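PDB 3NRH: DUF5063 domain-containing protein from Bacteroides fragilis, which is of unknown function but folds as a predominantly alpha-helical domain and is found as an assembly of two subunits. Local coordinates for residues A[112-115]-A[116-120]; A[153-156]-A[157-160]. All coordinates share one frame; numbering follows the deposited sequence.

Overall arrangement
Contact 1 forms the first turns of helix 112-131 and contact 2 is a middle part of helix 135-169. The two helices follow each other in the chain, and the contact centres are about 9 Å apart. Their side chains touch at several points. Ile-119 CG2 packs on Trp-153 CD1 at 3.4 Å, and Ile-119 CD1 reaches Leu-157 CA at 3.5 Å. Toward the start of helix 112-131, Asp-115 CB lies against Thr-160 OG1. Asp-118 OD2 forms a long, weak salt bridge with Lys-156 NZ, 3.4 Å apart. Contact 2 also touches the second subunit, whereas contact 1 lies wholly within its own chain.

Contact 1: residues A[112-115]-A[116-120]; sequences ISED and LADIY
Leu-116 N donates to Ile-112 O at 2.9 Å in a nearly straight bond, the first of four i to i+4 bonds between 112-115 and 116-120. Ala-117, Asp-118 and Ile-119 bind Ser-113, Glu-114 and Asp-115 in the same way. The two segments are thus one unbroken piece of alpha-helix.

Ile-112 and Leu-116 lie alongside each other and point the same way. The CG2 branch of Ile-112 is anti to the backbone N (chi1 -63°, measured to CG1), which brings it within 3.7 Å of Leu-116 CD1.

Glu-114 and Asp-118 also run side by side, but their carboxylate planes are turned 72° apart. Glu-114 OE2 and Asp-118 OD2 are like charges 4.3 Å apart. A water bridges them, donating to Glu-114 OE2 at 2.6 Å and to Asp-118 OD2 at 2.7 Å. A second water donates to Asp-115 OD1 at 2.8 Å and also to Asp-118 OD2. Two water protons therefore converge on that oxygen, which probably eases the crowding of acidic groups. Tyr-76 OH is hydrogen-bonded to Asp-118 OD1, and Tyr-93 OH to Asp-115 OD2.

Ile-119 CG1 stands beside its own backbone N, 3.2 Å from Asp-115 O. Residues 112-120 open helix 112-131 directly after strand 109-111. Their apolar side chains pack against helices 11-28, 73-87 and 135-169, as in a helical bundle.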
loop_
_atom_site.group_PDB
_atom_site.type_symbol
_atom_site.label_atom_id
_atom_site.label_comp_id
_atom_site.label_asym_id
_atom_site.label_seq_id
_atom_site.Cartn_x
_atom_site.Cartn_y
_atom_site.Cartn_z
ATOM N N ILE A 112 -4.320 -14.003 7.704
ATOM C CA ILE A 112 -3.266 -13.347 6.941
ATOM C C ILE A 112 -2.432 -14.397 6.202
ATOM O O ILE A 112 -2.085 -14.222 5.035
ATOM C CB ILE A 112 -2.340 -12.533 7.869
ATOM C CG1 ILE A 112 -3.135 -11.409 8.545
ATOM C CG2 ILE A 112 -1.171 -11.966 7.072
ATOM C CD1 ILE A 112 -2.354 -10.656 9.626
ATOM N N SER A 113 -2.121 -15.497 6.880
ATOM C CA SER A 113 -1.317 -16.550 6.270
ATOM C C SER A 113 -1.917 -17.073 4.965
ATOM O O SER A 113 -1.191 -17.323 4.004
ATOM C CB SER A 113 -1.125 -17.705 7.259
ATOM O OG SER A 113 -2.372 -18.244 7.653
ATOM N N GLU A 114 -3.239 -17.229 4.922
ATOM C CA GLU A 114 -3.890 -17.723 3.718
ATOM C C GLU A 114 -3.842 -16.676 2.616
ATOM O O GLU A 114 -3.608 -17.009 1.456
ATOM C CB GLU A 114 -5.342 -18.113 4.007
ATOM C CG GLU A 114 -5.964 -18.947 2.901
ATOM C CD GLU A 114 -7.380 -19.383 3.220
ATOM O OE1 GLU A 114 -7.626 -19.816 4.365
ATOM O OE2 GLU A 114 -8.242 -19.305 2.319
ATOM N N ASP A 115 -4.070 -15.414 2.976
ATOM C CA ASP A 115 -4.016 -14.325 2.001
ATOM C C ASP A 115 -2.630 -14.267 1.365
ATOM O O ASP A 115 -2.499 -14.187 0.139
ATOM C CB ASP A 115 -4.286 -12.966 2.660
ATOM C CG ASP A 115 -5.735 -12.776 3.058
ATOM O OD1 ASP A 115 -6.624 -12.979 2.206
ATOM O OD2 ASP A 115 -5.985 -12.403 4.226
ATOM N N LEU A 116 -1.597 -14.289 2.203
ATOM C CA LEU A 116 -0.229 -14.224 1.703
ATOM C C LEU A 116 0.114 -15.416 0.818
ATOM O O LEU A 116 0.736 -15.251 -0.229
ATOM C CB LEU A 116 0.765 -14.119 2.865
ATOM C CG LEU A 116 0.680 -12.813 3.660
ATOM C CD1 LEU A 116 1.630 -12.869 4.857
ATOM C CD2 LEU A 116 1.024 -11.637 2.754
ATOM N N ALA A 117 -0.296 -16.614 1.230
ATOM C CA ALA A 117 -0.021 -17.804 0.433
ATOM C C ALA A 117 -0.750 -17.711 -0.910
ATOM O O ALA A 117 -0.215 -18.120 -1.942
ATOM C CB ALA A 117 -0.448 -19.062 1.197
ATOM N N ASP A 118 -1.964 -17.162 -0.900
ATOM C CA ASP A 118 -2.730 -17.006 -2.136
ATOM C C ASP A 118 -2.032 -16.042 -3.093
ATOM O O ASP A 118 -1.923 -16.316 -4.287
ATOM C CB ASP A 118 -4.147 -16.488 -1.851
ATOM C CG ASP A 118 -5.061 -17.557 -1.287
ATOM O OD1 ASP A 118 -4.676 -18.746 -1.289
ATOM O OD2 ASP A 118 -6.178 -17.207 -0.847
ATOM N N ILE A 119 -1.568 -14.908 -2.571
ATOM C CA ILE A 119 -0.877 -13.920 -3.402
ATOM C C ILE A 119 0.398 -14.568 -3.945
ATOM O O ILE A 119 0.722 -14.441 -5.127
ATOM C CB ILE A 119 -0.524 -12.662 -2.573
ATOM C CG1 ILE A 119 -1.816 -11.993 -2.087
ATOM C CG2 ILE A 119 0.311 -11.691 -3.401
ATOM C CD1 ILE A 119 -1.579 -10.879 -1.078
ATOM N N TYR A 120 1.098 -15.280 -3.070
ATOM C CA TYR A 120 2.332 -15.978 -3.427
ATOM C C TYR A 120 2.105 -16.926 -4.607
ATOM O O TYR A 120 2.938 -17.015 -5.509
ATOM C CB TYR A 120 2.843 -16.767 -2.212
ATOM C CG TYR A 120 4.063 -17.628 -2.472
ATOM C CD1 TYR A 120 5.354 -17.102 -2.371
ATOM C CD2 TYR A 120 3.925 -18.974 -2.804
ATOM C CE1 TYR A 120 6.481 -17.905 -2.596
ATOM C CE2 TYR A 120 5.040 -19.783 -3.030
ATOM C CZ TYR A 120 6.314 -19.244 -2.926
ATOM O OH TYR A 120 7.412 -20.043 -3.169
HETATM O O HOH W 1 -7.809 -19.265 -0.264
HETATM O O HOH W 2 -7.517 -15.327 1.047
#

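Contact 2: residues A[153-156]-A[157-160]; sequences WGQK and LVNT
Trp-153 and Leu-157 lie alongside each other, one helical turn apart. Leu-157 CD1 sits at the edge of the indole, near its plane, 3.7 Å from Trp-153 NE1. That NE1 is buried and has no hydrogen-bond partner in the model. Phe-149 meets the same ring edge-to-face.

Gly-154 O accepts from Val-158 N at 3.2 Å. This is one of the i to i+4 bonds that make 153-160 a continuous piece of helix 135-169.

Gln-155 is bent at chi2 (68°), which swings its amide along the helix toward the next turn. Its NE2 donates to Asn-159 OD1 at 3.3 Å. The acceptor lies in the Gln-155 amide plane, but NE2 stands above the Asn-159 carbonyl plane. Arg-162 NH2 of the same chain also hydrogen-bonds this OD1. NE2 is 3.4 Å from Val-158 CG2 as well. This face of the helix belongs to the dimer interface: His-165, Met-161 and Arg-162 of the second subunit pack on Gln-155, Val-158 and Asn-159 respectively.

Lys-156 O is gripped twice by Thr-160, by OG1 at 2.7 Å and by N at 2.9 Å. The two donors approach from opposite faces of the carbonyl plane. Thr-160 OG1 is anti to its own carbonyl carbon (chi1 -58°), a setting that turns the hydroxyl back along the helix.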
loop_
_atom_site.group_PDB
_atom_site.type_symbol
_atom_site.label_atom_id
_atom_site.label_comp_id
_atom_site.label_asym_id
_atom_site.label_seq_id
_atom_site.Cartn_x
_atom_site.Cartn_y
_atom_site.Cartn_z
ATOM N N TRP A 153 -5.869 -11.207 -6.558
ATOM C CA TRP A 153 -4.690 -10.952 -5.728
ATOM C C TRP A 153 -4.565 -9.523 -5.200
ATOM O O TRP A 153 -4.168 -9.320 -4.051
ATOM C CB TRP A 153 -3.407 -11.392 -6.474
ATOM C CG TRP A 153 -2.240 -10.423 -6.393
ATOM C CD1 TRP A 153 -1.778 -9.775 -5.277
ATOM C CD2 TRP A 153 -1.424 -9.974 -7.474
ATOM N NE1 TRP A 153 -0.739 -8.945 -5.604
ATOM C CE2 TRP A 153 -0.497 -9.048 -6.945
ATOM C CE3 TRP A 153 -1.383 -10.262 -8.843
ATOM C CZ2 TRP A 153 0.452 -8.409 -7.734
ATOM C CZ3 TRP A 153 -0.439 -9.625 -9.622
ATOM C CH2 TRP A 153 0.464 -8.711 -9.067
ATOM N N GLY A 154 -4.892 -8.540 -6.032
ATOM C CA GLY A 154 -4.807 -7.155 -5.602
ATOM C C GLY A 154 -5.632 -6.869 -4.356
ATOM O O GLY A 154 -5.167 -6.186 -3.442
ATOM N N GLN A 155 -6.857 -7.387 -4.312
ATOM C CA GLN A 155 -7.723 -7.161 -3.159
ATOM C C GLN A 155 -7.173 -7.881 -1.929
ATOM O O GLN A 155 -7.215 -7.347 -0.824
ATOM C CB GLN A 155 -9.148 -7.638 -3.451
ATOM C CG GLN A 155 -10.175 -7.212 -2.397
ATOM C CD GLN A 155 -10.420 -5.711 -2.388
ATOM O OE1 GLN A 155 -10.774 -5.122 -3.412
ATOM N NE2 GLN A 155 -10.238 -5.085 -1.226
ATOM N N LYS A 156 -6.652 -9.088 -2.120
ATOM C CA LYS A 156 -6.089 -9.837 -1.003
ATOM C C LYS A 156 -4.897 -9.085 -0.417
ATOM O O LYS A 156 -4.693 -9.083 0.794
ATOM C CB LYS A 156 -5.655 -11.231 -1.457
ATOM C CG LYS A 156 -6.817 -12.147 -1.813
ATOM C CD LYS A 156 -6.327 -13.501 -2.288
ATOM C CE LYS A 156 -7.489 -14.420 -2.659
ATOM N NZ LYS A 156 -8.390 -14.688 -1.508
ATOM N N LEU A 157 -4.125 -8.435 -1.283
ATOM C CA LEU A 157 -2.961 -7.675 -0.851
ATOM C C LEU A 157 -3.375 -6.497 0.038
ATOM O O LEU A 157 -2.829 -6.312 1.127
ATOM C CB LEU A 157 -2.172 -7.173 -2.080
ATOM C CG LEU A 157 -0.846 -6.443 -1.811
ATOM C CD1 LEU A 157 -0.011 -6.405 -3.077
ATOM C CD2 LEU A 157 -1.110 -5.027 -1.314
ATOM N N VAL A 158 -4.343 -5.700 -0.412
ATOM C CA VAL A 158 -4.775 -4.559 0.392
ATOM C C VAL A 158 -5.442 -4.995 1.700
ATOM O O VAL A 158 -5.268 -4.346 2.736
ATOM C CB VAL A 158 -5.720 -3.627 -0.401
ATOM C CG1 VAL A 158 -4.953 -2.972 -1.543
ATOM C CG2 VAL A 158 -6.900 -4.400 -0.939
ATOM N N ASN A 159 -6.192 -6.093 1.661
ATOM C CA ASN A 159 -6.846 -6.600 2.870
ATOM C C ASN A 159 -5.782 -7.029 3.875
ATOM O O ASN A 159 -5.895 -6.761 5.073
ATOM C CB ASN A 159 -7.742 -7.805 2.561
ATOM C CG ASN A 159 -8.977 -7.436 1.765
ATOM O OD1 ASN A 159 -9.379 -6.275 1.716
ATOM N ND2 ASN A 159 -9.599 -8.434 1.147
ATOM N N THR A 160 -4.741 -7.690 3.379
ATOM C CA THR A 160 -3.658 -8.160 4.234
ATOM C C THR A 160 -2.876 -6.991 4.817
ATOM O O THR A 160 -2.442 -7.037 5.967
ATOM C CB THR A 160 -2.691 -9.073 3.454
ATOM O OG1 THR A 160 -3.418 -10.188 2.926
ATOM C CG2 THR A 160 -1.589 -9.589 4.367
#